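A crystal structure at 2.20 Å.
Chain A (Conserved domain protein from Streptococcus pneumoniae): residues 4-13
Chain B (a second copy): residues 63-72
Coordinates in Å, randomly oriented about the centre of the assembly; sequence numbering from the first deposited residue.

Chain A 4-13: MNLNQLDIIV
Chain B 63-72: SGIIIHIEVE

Residues 5-12 of chain A and 65-70 of chain B are neighbouring antiparallel strands that join the two copies through a backbone ladder interrupted by one beta bulge. Their N-to-C directions lie at 129°, the strand axes approach to 4.5 Å, and 808 Å² of surface is buried between the stretches. Asn A5 pairs with Glu B70, Leu A6 with Ile B69, Gln A8 with His B68, Leu A9 with Ile B67, Asp A10 with Ile B66 and Ile A11 with Ile B65; separations run from 4.3 Å between Leu A6 CA and Ile B69 CA to 5.1 Å between Gln A8 CA and His B68 CA, and Asp A10 CA to Ile B66 CA is also 5.1 Å.

The ladder begins with a two-way pair: Asn A5 N donates to Glu B70 O (3.0 Å, at a bent 130°), and Glu B70 N returns a shorter bond to Asn A5 O (2.7 Å, 165°). The register then slips by one residue at a beta bulge. Asn A7, extra on the chain A side, has an ordinary strand phi of -123° but a psi of -34°, far from the extended psi values around it. The bulge divides the next pair of bonds between two residues: Asn A7 N donates to His B68 O (3.1 Å), whereas His B68 N donates to Gln A8 O (2.9 Å). Regular pairing resumes with Asp A10 N to Ile B66 O (2.9 Å, 173°) and Ile B66 N to Asp A10 O (3.2 Å). A nearly linear bond from Ile A12 N to Gly B64 O (2.8 Å) closes the ladder. Gly B64 adopts phi/psi 98/23, where a CB would be jammed against the preceding carbonyl. Several carbonyls also receive CA-H...O contacts, the shortest from Ile B65 CA to Asp A10 O at 3.1 Å.

The side chains of Asn A5, Gln A8, Asp A10, His B68 and Glu B70 share one face with Ile B66. His B68 (chi1 m, chi2 -97°) donates from NE2 to Asp A10 OD2 (2.9 Å, 169°), with the carboxylate near the ring plane at its edge. Asp A10 (chi1 m) is held from its own strand as well: Gln A8, extended with chi1 and chi2 both t, donates from NE2 to Asp A10 OD1 (2.9 Å, 174°). Gln A8 NE2 also lies over one face of the imidazole, 3.6 Å from His B68 NE2. His B68 ND1 is satisfied elsewhere in the structure, so both ring nitrogens have partners.

Farther along this face, a water bridges Asn A5 and Glu B70, accepting from Asn A5 ND2 (2.7 Å) and donating to Glu B70 OE1 (2.7 Å). Asn A7 (chi1 -115°, between wells) points its CA-to-CB bond toward chain B; Glu B70 (chi1 and chi2 t) brings OE1 to 2.6 Å from Asn A7 ND2, which is hydrogen-bonded elsewhere in the structure. Asn A5 (chi1 t) has OD1 bonded elsewhere in the structure.

The other face is apolar. Leu A6 and Leu A9, both chi1 t and chi2 p, converge on Ile B67 (m, m): Leu A6 CD1 lies 3.1 Å from Ile B67 CG2, and Leu A9 CD1 lies 3.3 Å from Ile B67 CD1. Ile A11 CD1 packs 3.8 Å from CG2 of Ile B65 (p, t). At the edge of the pairing, Met A4, a selenomethionine whose CA-to-CB bond points sideways, sets CG 3.7 Å from CG2 of Ile B69 (m, t).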

# COMPACT_ATOMS: atom_id res chain seq x y z
N MSE A 4 7.94 8.01 12.31
CA MSE A 4 7.22 7.71 11.01
C MSE A 4 6.29 6.51 11.11
O MSE A 4 6.62 5.49 11.70
CB MSE A 4 8.22 7.45 9.87
CG MSE A 4 8.85 8.65 9.20
SE MSE A 4 10.05 8.01 7.73
CE MSE A 4 10.64 6.33 8.57
N ASN A 5 5.12 6.61 10.46
CA ASN A 5 4.09 5.57 10.52
C ASN A 5 3.27 5.50 9.23
O ASN A 5 2.46 6.39 8.96
CB ASN A 5 3.18 5.78 11.75
CG ASN A 5 2.21 4.62 12.00
OD1 ASN A 5 2.56 3.45 11.87
ND2 ASN A 5 0.98 4.95 12.40
N LEU A 6 3.55 4.47 8.44
CA LEU A 6 2.79 4.16 7.23
C LEU A 6 1.40 3.69 7.64
O LEU A 6 1.26 2.61 8.15
CB LEU A 6 3.52 3.09 6.38
CG LEU A 6 2.84 2.47 5.16
CD1 LEU A 6 2.26 3.52 4.26
CD2 LEU A 6 3.85 1.63 4.40
N ASN A 7 0.41 4.53 7.33
CA ASN A 7 -0.89 4.66 8.00
C ASN A 7 -2.04 4.44 7.03
O ASN A 7 -3.12 4.02 7.43
CB ASN A 7 -1.07 6.14 8.46
CG ASN A 7 -1.11 6.26 9.92
OD1 ASN A 7 -0.63 5.39 10.62
ND2 ASN A 7 -1.67 7.34 10.42
N GLN A 8 -1.82 4.86 5.79
CA GLN A 8 -2.87 4.96 4.79
C GLN A 8 -2.31 4.68 3.41
O GLN A 8 -1.22 5.13 3.06
CB GLN A 8 -3.48 6.37 4.84
CG GLN A 8 -4.62 6.59 3.88
CD GLN A 8 -5.25 7.99 4.01
OE1 GLN A 8 -5.40 8.53 5.11
NE2 GLN A 8 -5.65 8.57 2.87
N LEU A 9 -3.06 3.93 2.62
CA LEU A 9 -2.68 3.66 1.27
C LEU A 9 -3.87 4.04 0.41
O LEU A 9 -5.01 3.63 0.71
CB LEU A 9 -2.33 2.17 1.12
CG LEU A 9 -2.18 1.60 -0.29
CD1 LEU A 9 -0.91 2.16 -0.99
CD2 LEU A 9 -2.16 0.09 -0.23
N ASP A 10 -3.64 4.85 -0.62
CA ASP A 10 -4.71 5.15 -1.56
C ASP A 10 -4.48 4.37 -2.85
O ASP A 10 -3.37 4.29 -3.34
CB ASP A 10 -4.75 6.63 -1.95
CG ASP A 10 -4.85 7.56 -0.76
OD1 ASP A 10 -5.07 7.10 0.38
OD2 ASP A 10 -4.70 8.77 -1.01
N ILE A 11 -5.56 3.87 -3.42
CA ILE A 11 -5.57 3.28 -4.76
C ILE A 11 -6.43 4.17 -5.65
O ILE A 11 -7.60 4.44 -5.34
CB ILE A 11 -6.19 1.83 -4.79
CG1 ILE A 11 -5.69 0.95 -3.62
CG2 ILE A 11 -5.99 1.19 -6.20
CD1 ILE A 11 -4.15 0.83 -3.52
N ILE A 12 -5.84 4.62 -6.76
CA ILE A 12 -6.55 5.49 -7.70
C ILE A 12 -7.23 4.60 -8.75
O ILE A 12 -6.55 3.79 -9.44
CB ILE A 12 -5.60 6.47 -8.39
CG1 ILE A 12 -4.72 7.22 -7.39
CG2 ILE A 12 -6.35 7.41 -9.32
CD1 ILE A 12 -5.47 7.68 -6.15
N VAL A 13 -8.55 4.74 -8.85
CA VAL A 13 -9.40 3.91 -9.72
C VAL A 13 -10.52 4.77 -10.35
O VAL A 13 -10.93 5.75 -9.75
CB VAL A 13 -9.99 2.67 -8.97
CG1 VAL A 13 -8.86 1.78 -8.41
CG2 VAL A 13 -10.98 3.08 -7.83
N SER B 63 1.77 2.95 -11.71
CA SER B 63 1.29 4.18 -11.08
C SER B 63 0.03 3.86 -10.29
O SER B 63 -0.44 2.70 -10.27
CB SER B 63 0.99 5.25 -12.18
OG SER B 63 0.95 6.55 -11.61
N GLY B 64 -0.51 4.89 -9.64
CA GLY B 64 -1.86 4.85 -9.12
C GLY B 64 -2.03 4.52 -7.67
O GLY B 64 -3.10 4.07 -7.29
N ILE B 65 -1.00 4.75 -6.86
CA ILE B 65 -1.10 4.68 -5.38
C ILE B 65 -0.41 5.89 -4.74
O ILE B 65 0.52 6.46 -5.31
CB ILE B 65 -0.50 3.35 -4.76
CG1 ILE B 65 1.04 3.35 -4.79
CG2 ILE B 65 -1.11 2.09 -5.48
CD1 ILE B 65 1.75 2.20 -3.95
N ILE B 66 -0.90 6.26 -3.57
CA ILE B 66 -0.19 7.18 -2.67
C ILE B 66 0.03 6.46 -1.35
O ILE B 66 -0.92 5.94 -0.76
CB ILE B 66 -1.02 8.45 -2.43
CG1 ILE B 66 -1.29 9.15 -3.78
CG2 ILE B 66 -0.32 9.37 -1.49
CD1 ILE B 66 -2.16 10.43 -3.65
N ILE B 67 1.28 6.41 -0.92
CA ILE B 67 1.65 5.80 0.37
C ILE B 67 1.75 6.96 1.34
O ILE B 67 2.55 7.88 1.09
CB ILE B 67 3.08 5.17 0.32
CG1 ILE B 67 3.26 4.15 -0.81
CG2 ILE B 67 3.47 4.58 1.65
CD1 ILE B 67 2.29 3.06 -0.74
N HIS B 68 0.97 6.94 2.43
CA HIS B 68 0.94 8.05 3.38
C HIS B 68 1.65 7.68 4.64
O HIS B 68 1.26 6.70 5.30
CB HIS B 68 -0.48 8.47 3.81
CG HIS B 68 -1.33 8.98 2.71
ND1 HIS B 68 -1.48 10.32 2.45
CD2 HIS B 68 -2.06 8.33 1.78
CE1 HIS B 68 -2.27 10.48 1.40
NE2 HIS B 68 -2.65 9.28 0.98
N ILE B 69 2.61 8.52 5.01
CA ILE B 69 3.48 8.31 6.16
C ILE B 69 3.28 9.41 7.17
O ILE B 69 3.61 10.58 6.92
CB ILE B 69 4.98 8.22 5.75
CG1 ILE B 69 5.18 7.02 4.78
CG2 ILE B 69 5.88 8.08 6.99
CD1 ILE B 69 6.37 7.12 3.94
N GLU B 70 2.69 9.05 8.32
CA GLU B 70 2.39 10.06 9.34
C GLU B 70 3.66 10.40 10.13
O GLU B 70 4.42 9.52 10.57
CB GLU B 70 1.24 9.65 10.26
CG GLU B 70 0.61 10.86 11.00
CD GLU B 70 -0.57 10.47 11.91
OE1 GLU B 70 -0.91 9.26 12.01
OE2 GLU B 70 -1.17 11.39 12.52
N VAL B 71 3.91 11.70 10.25
CA VAL B 71 5.17 12.21 10.79
C VAL B 71 4.90 13.33 11.78
O VAL B 71 3.90 14.04 11.67
CB VAL B 71 6.12 12.72 9.67
CG1 VAL B 71 6.49 11.61 8.73
CG2 VAL B 71 5.49 13.87 8.91
N GLU B 72 5.79 13.47 12.75
CA GLU B 72 5.76 14.58 13.72
C GLU B 72 6.02 15.95 13.10
O GLU B 72 5.42 16.94 13.52
CB GLU B 72 6.80 14.34 14.81
CG GLU B 72 6.82 12.90 15.28
CD GLU B 72 6.97 12.81 16.77
OE1 GLU B 72 8.09 12.45 17.22
OE2 GLU B 72 5.98 13.12 17.49
O HOH W 1 0.49 7.41 13.32